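Local coordinates for protein streptomycin 3''-adenylyltransferase (PDB 6SXJ) that transfers the adenylyl group of ATP to the 9-hydroxyl of spectinomycin, releasing diphosphate and making the host bacterium resistant to this antibiotic, at residues A[72-75]-A[76-80]; A[108-111]-A[112-115]. All coordinates share one frame; numbering follows the deposited sequence.

Contact 1: A[72-75]-A[76-80]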
ATOM      1  N   ILE A  72     -18.152   3.474  -2.895  1.00 58.53           N
ATOM      2  CA  ILE A  72     -17.626   3.160  -4.213  1.00 57.77           C
ATOM      3  C   ILE A  72     -16.378   2.299  -4.132  1.00 60.16           C
ATOM      4  O   ILE A  72     -15.727   2.061  -5.153  1.00 50.88           O
ATOM      5  CB  ILE A  72     -17.355   4.438  -5.018  1.00 60.93           C
ATOM      6  CG1 ILE A  72     -16.337   5.321  -4.303  1.00 50.88           C
ATOM      7  CG2 ILE A  72     -18.638   5.223  -5.214  1.00 55.23           C
ATOM      8  CD1 ILE A  72     -15.656   6.314  -5.228  1.00 56.40           C
ATOM      9  N   SER A  73     -16.017   1.835  -2.943  1.00 53.67           N
ATOM     10  CA  SER A  73     -14.868   0.965  -2.774  1.00 46.98           C
ATOM     11  C   SER A  73     -15.348  -0.431  -2.416  1.00 45.97           C
ATOM     12  O   SER A  73     -16.359  -0.586  -1.728  1.00 46.30           O
ATOM     13  CB  SER A  73     -13.930   1.501  -1.679  1.00 47.00           C
ATOM     14  OG  SER A  73     -13.066   0.501  -1.178  1.00 43.00           O
ATOM     15  N   LYS A  74     -14.591  -1.439  -2.849  1.00 46.28           N
ATOM     16  CA  LYS A  74     -14.895  -2.809  -2.478  1.00 46.09           C
ATOM     17  C   LYS A  74     -14.842  -2.958  -0.961  1.00 54.01           C
ATOM     18  O   LYS A  74     -14.031  -2.322  -0.285  1.00 44.78           O
ATOM     19  CB  LYS A  74     -13.899  -3.769  -3.123  1.00 42.69           C
ATOM     20  CG  LYS A  74     -14.184  -5.246  -2.884  1.00 48.99           C
ATOM     21  CD  LYS A  74     -12.945  -6.089  -3.193  1.00 54.34           C
ATOM     22  CE  LYS A  74     -13.236  -7.590  -3.100  1.00 62.53           C
ATOM     23  NZ  LYS A  74     -13.240  -8.261  -4.438  1.00 79.41           N
ATOM     24  N   LYS A  75     -15.702  -3.821  -0.427  1.00 51.18           N
ATOM     25  CA  LYS A  75     -15.655  -4.208   0.975  1.00 53.54           C
ATOM     26  C   LYS A  75     -15.114  -5.625   1.084  1.00 56.35           C
ATOM     27  O   LYS A  75     -15.393  -6.476   0.228  1.00 52.99           O
ATOM     28  CB  LYS A  75     -17.031  -4.113   1.630  1.00 56.53           C
ATOM     29  CG  LYS A  75     -17.349  -2.718   2.156  1.00 59.86           C
ATOM     30  CD  LYS A  75     -17.988  -1.872   1.063  1.00 66.25           C
ATOM     31  CE  LYS A  75     -18.055  -0.405   1.458  1.00 62.45           C
ATOM     32  NZ  LYS A  75     -16.721   0.246   1.379  1.00 56.97           N
ATOM     33  N   ILE A  76     -14.338  -5.861   2.145  1.00 56.94           N
ATOM     34  CA  ILE A  76     -13.638  -7.126   2.313  1.00 58.95           C
ATOM     35  C   ILE A  76     -14.619  -8.281   2.239  1.00 62.07           C
ATOM     36  O   ILE A  76     -15.760  -8.193   2.707  1.00 66.78           O
ATOM     37  CB  ILE A  76     -12.874  -7.145   3.651  1.00 63.53           C
ATOM     38  CG1 ILE A  76     -11.648  -6.232   3.575  1.00 62.91           C
ATOM     39  CG2 ILE A  76     -12.473  -8.571   4.007  1.00 64.83           C
ATOM     40  CD1 ILE A  76     -11.272  -5.607   4.915  1.00 60.64           C
ATOM     41  N   GLY A  77     -14.174  -9.375   1.629  1.00 63.75           N
ATOM     42  CA  GLY A  77     -14.970 -10.586   1.566  1.00 64.03           C
ATOM     43  C   GLY A  77     -16.328 -10.423   0.907  1.00 76.29           C
ATOM     44  O   GLY A  77     -17.174 -11.328   0.951  1.00 78.96           O
ATOM     45  N   ASP A  78     -16.579  -9.252   0.328  1.00 72.31           N
ATOM     46  CA  ASP A  78     -17.720  -9.131  -0.574  1.00 74.02           C
ATOM     47  C   ASP A  78     -17.388  -9.774  -1.914  1.00 78.22           C
ATOM     48  O   ASP A  78     -16.265  -9.683  -2.405  1.00 76.54           O
ATOM     49  CB  ASP A  78     -18.173  -7.669  -0.717  1.00 71.07           C
ATOM     50  CG  ASP A  78     -17.449  -6.874  -1.788  1.00 71.24           C
ATOM     51  OD1 ASP A  78     -17.850  -5.700  -1.983  1.00 68.22           O
ATOM     52  OD2 ASP A  78     -16.504  -7.369  -2.427  1.00 61.98           O
ATOM     53  N   LYS A  79     -18.335 -10.545  -2.443  1.00 77.31           N
ATOM     54  CA  LYS A  79     -18.091 -11.255  -3.692  1.00 86.05           C
ATOM     55  C   LYS A  79     -18.354 -10.387  -4.911  1.00 82.70           C
ATOM     56  O   LYS A  79     -18.567 -10.909  -6.014  1.00 87.76           O
ATOM     57  CB  LYS A  79     -18.933 -12.531  -3.735  1.00 87.42           C
ATOM     58  CG  LYS A  79     -18.449 -13.591  -2.743  1.00 83.32           C
ATOM     59  CD  LYS A  79     -19.497 -14.656  -2.475  1.00 86.85           C
ATOM     60  CE  LYS A  79     -18.897 -16.049  -2.577  1.00 95.02           C
ATOM     61  NZ  LYS A  79     -19.862 -17.026  -3.157  1.00 98.67           N
ATOM     62  N   SER A  80     -18.318  -9.072  -4.729  1.00 78.94           N
ATOM     63  CA  SER A  80     -18.574  -8.135  -5.810  1.00 86.03           C
ATOM     64  C   SER A  80     -17.424  -8.190  -6.818  1.00 79.79           C
ATOM     65  O   SER A  80     -16.505  -9.010  -6.727  1.00 78.66           O
ATOM     66  CB  SER A  80     -18.765  -6.726  -5.256  1.00 81.34           C
ATOM     67  OG  SER A  80     -20.015  -6.591  -4.599  1.00 86.89           O
TER
HETATM   68  O   HOH W   1     -13.958  -8.213  -6.884  1.00 67.39           O
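D78 folds back over the peptide of K75, and K74 lies across the same carboxylate. The backbone bond from D78 N to K75 O, 3.0 Å long, closes the bend. In return OD1 of D78 takes the N-H of K75, a weak bond of 3.3 Å but fairly straight at 162°. K75 thus uses both its O and its N on D78, the second only weakly. Here CG of D78 stands between its own N and carbonyl carbon (chi1 87°), which swings the carboxylate back to K75. OD2 accepts a weak bond from S80 N at 3.4 Å. K75 to D78 form a type II beta turn, with G77 in the positive-phi place, in the surface loop joining helix 59-69 to strand 85-91 of the nucleotidyltransferase domain. The K74 chain runs extended across the carboxylate, with CG 3.2 Å from OD2 of D78, and bends only at its last torsion. Its NZ makes a long salt bridge to D78 OD2, at 3.9 Å. A water gives NZ a closer partner: it accepts from K74 NZ at 2.5 Å and donates to S80 O at 2.7 Å. K75 sends its ammonium the other way, to R70 O, with a weak bond to S73 O and a weak, long ion pair with E110. The hydroxyl of S73 hydrogen-bonds to E110 OE2; K74 O is a second acceptor near that proton.

Contact 2: A[108-111]-A[112-115]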
ATOM      1  N   TYR A 108      -7.521   6.698   3.579  1.00 42.86           N
ATOM      2  CA  TYR A 108      -8.657   5.818   3.361  1.00 40.27           C
ATOM      3  C   TYR A 108      -8.121   4.427   3.061  1.00 41.93           C
ATOM      4  O   TYR A 108      -7.259   4.264   2.190  1.00 46.45           O
ATOM      5  CB  TYR A 108      -9.573   6.255   2.211  1.00 49.71           C
ATOM      6  CG  TYR A 108     -10.790   5.348   2.165  1.00 48.03           C
ATOM      7  CD1 TYR A 108     -11.965   5.691   2.823  1.00 58.75           C
ATOM      8  CD2 TYR A 108     -10.741   4.118   1.523  1.00 44.53           C
ATOM      9  CE1 TYR A 108     -13.063   4.845   2.819  1.00 57.84           C
ATOM     10  CE2 TYR A 108     -11.827   3.273   1.512  1.00 49.63           C
ATOM     11  CZ  TYR A 108     -12.984   3.636   2.169  1.00 51.03           C
ATOM     12  OH  TYR A 108     -14.065   2.782   2.162  1.00 44.60           O
ATOM     13  N   GLY A 109      -8.640   3.431   3.775  1.00 41.45           N
ATOM     14  CA  GLY A 109      -8.245   2.047   3.601  1.00 41.55           C
ATOM     15  C   GLY A 109      -9.281   1.121   4.207  1.00 48.83           C
ATOM     16  O   GLY A 109      -9.817   1.415   5.281  1.00 52.72           O
ATOM     17  N   GLU A 110      -9.573   0.005   3.538  1.00 50.22           N
ATOM     18  CA  GLU A 110     -10.665  -0.851   3.981  1.00 51.95           C
ATOM     19  C   GLU A 110     -10.334  -1.606   5.260  1.00 48.45           C
ATOM     20  O   GLU A 110     -11.257  -1.989   5.980  1.00 47.26           O
ATOM     21  CB  GLU A 110     -11.040  -1.843   2.878  1.00 45.07           C
ATOM     22  CG  GLU A 110     -11.777  -1.208   1.706  1.00 53.00           C
ATOM     23  CD  GLU A 110     -13.081  -0.554   2.115  1.00 58.32           C
ATOM     24  OE1 GLU A 110     -13.756  -1.075   3.030  1.00 52.65           O
ATOM     25  OE2 GLU A 110     -13.424   0.499   1.537  1.00 49.33           O
ATOM     26  N   TRP A 111      -9.050  -1.838   5.555  1.00 48.04           N
ATOM     27  CA  TRP A 111      -8.682  -2.440   6.835  1.00 54.01           C
ATOM     28  C   TRP A 111      -9.091  -1.573   8.016  1.00 49.65           C
ATOM     29  O   TRP A 111      -9.057  -2.049   9.155  1.00 55.32           O
ATOM     30  CB  TRP A 111      -7.174  -2.701   6.900  1.00 43.05           C
ATOM     31  CG  TRP A 111      -6.335  -1.456   6.844  1.00 49.60           C
ATOM     32  CD1 TRP A 111      -5.852  -0.747   7.899  1.00 52.72           C
ATOM     33  CD2 TRP A 111      -5.883  -0.778   5.665  1.00 53.52           C
ATOM     34  NE1 TRP A 111      -5.132   0.334   7.454  1.00 47.65           N
ATOM     35  CE2 TRP A 111      -5.130   0.333   6.086  1.00 51.21           C
ATOM     36  CE3 TRP A 111      -6.036  -1.012   4.295  1.00 54.30           C
ATOM     37  CZ2 TRP A 111      -4.539   1.214   5.190  1.00 47.72           C
ATOM     38  CZ3 TRP A 111      -5.451  -0.136   3.407  1.00 58.05           C
ATOM     39  CH2 TRP A 111      -4.712   0.963   3.854  1.00 57.63           C
ATOM     40  N   LEU A 112      -9.488  -0.326   7.767  1.00 52.98           N
ATOM     41  CA  LEU A 112      -9.890   0.616   8.797  1.00 48.93           C
ATOM     42  C   LEU A 112     -11.403   0.783   8.891  1.00 50.83           C
ATOM     43  O   LEU A 112     -11.879   1.632   9.658  1.00 48.12           O
ATOM     44  CB  LEU A 112      -9.246   1.977   8.529  1.00 47.57           C
ATOM     45  CG  LEU A 112      -7.741   2.153   8.713  1.00 51.97           C
ATOM     46  CD1 LEU A 112      -7.315   3.472   8.092  1.00 40.19           C
ATOM     47  CD2 LEU A 112      -7.371   2.101  10.197  1.00 46.19           C
ATOM     48  N   GLN A 113     -12.173   0.000   8.135  1.00 57.31           N
ATOM     49  CA  GLN A 113     -13.611   0.242   8.059  1.00 60.99           C
ATOM     50  C   GLN A 113     -14.281   0.042   9.418  1.00 48.89           C
ATOM     51  O   GLN A 113     -15.076   0.877   9.855  1.00 52.45           O
ATOM     52  CB  GLN A 113     -14.237  -0.665   6.999  1.00 57.08           C
ATOM     53  CG  GLN A 113     -15.615  -0.212   6.522  1.00 54.04           C
ATOM     54  CD  GLN A 113     -15.598   1.139   5.855  1.00 59.82           C
ATOM     55  OE1 GLN A 113     -15.981   2.147   6.454  1.00 52.72           O
ATOM     56  NE2 GLN A 113     -15.166   1.173   4.600  1.00 62.78           N
ATOM     57  N   GLU A 114     -13.986  -1.066  10.097  1.00 55.59           N
ATOM     58  CA  GLU A 114     -14.579  -1.294  11.414  1.00 60.17           C
ATOM     59  C   GLU A 114     -14.358  -0.092  12.320  1.00 53.53           C
ATOM     60  O   GLU A 114     -15.284   0.387  12.983  1.00 62.80           O
ATOM     61  CB  GLU A 114     -13.990  -2.546  12.048  1.00 61.04           C
ATOM     62  CG  GLU A 114     -14.552  -3.834  11.497  1.00 66.78           C
ATOM     63  CD  GLU A 114     -14.111  -5.040  12.301  1.00 78.61           C
ATOM     64  OE1 GLU A 114     -14.983  -5.846  12.693  1.00 68.37           O
ATOM     65  OE2 GLU A 114     -12.889  -5.179  12.540  1.00 85.64           O
ATOM     66  N   LEU A 115     -13.136   0.438  12.322  1.00 56.61           N
ATOM     67  CA  LEU A 115     -12.845   1.622  13.117  1.00 51.31           C
ATOM     68  C   LEU A 115     -13.580   2.845  12.588  1.00 59.39           C
ATOM     69  O   LEU A 115     -14.043   3.678  13.375  1.00 62.43           O
ATOM     70  CB  LEU A 115     -11.348   1.881  13.130  1.00 52.18           C
ATOM     71  CG  LEU A 115     -10.510   1.070  14.116  1.00 52.69           C
ATOM     72  CD1 LEU A 115     -10.628  -0.420  13.908  1.00 57.20           C
ATOM     73  CD2 LEU A 115      -9.078   1.562  13.936  1.00 45.50           C
TER
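Q113 reaches back from the start of helix 113-117 to the carboxylate of E110 and the hydroxyl of Y108. Its NE2 donates to E110 OE1 at 3.1 Å, nearly straight at 163°. The acceptor lies close to the amide plane, and the N-H arrives on the syn side of the carboxylate, 30° out of its plane. A weak bond runs from the same NE2 to Y108 OH. That hydroxyl donates in turn to E110 OE2 over a very short 2.5 Å, in the plane of the tyrosine ring. This polar cluster is the tight part; Y108 and E110 are buried and Q113 is partly exposed. Backbone bonds from L112 N to G109 O and from Q113 N to E110 O carry the 3-10 turn into the helix, with L112 at the N-cap position. The outer side is more exposed and apolar. W111 and L112 lie side by side there, with CD1 of W111 3.6 Å from CG of L112. One indole face packs over CA of G109, placed there by a chi1 of 64°. Q113 OE1 is taken by R70. With so many donors around it, the E110 carboxylate is probably kept ionised.

Overall arrangement
Contact 1 comes first along the chain and closes before contact 2 opens, with strand 85-91 and most of strand 103-108 between them. Their centres are about 12 Å apart, on the same side of the chain's centre. The two strands are antiparallel neighbours in the mixed sheet of the nucleotidyltransferase domain. Contact 1 lies in the loop leading into the first; contact 2 begins at the end of the second. The two contacts touch through E110, whose OE2 lies 2.7 Å from S73 OG and 3.3 Å from K75 NZ. A surface turn is thus tied to the start of helix 113-117 by polar side chains.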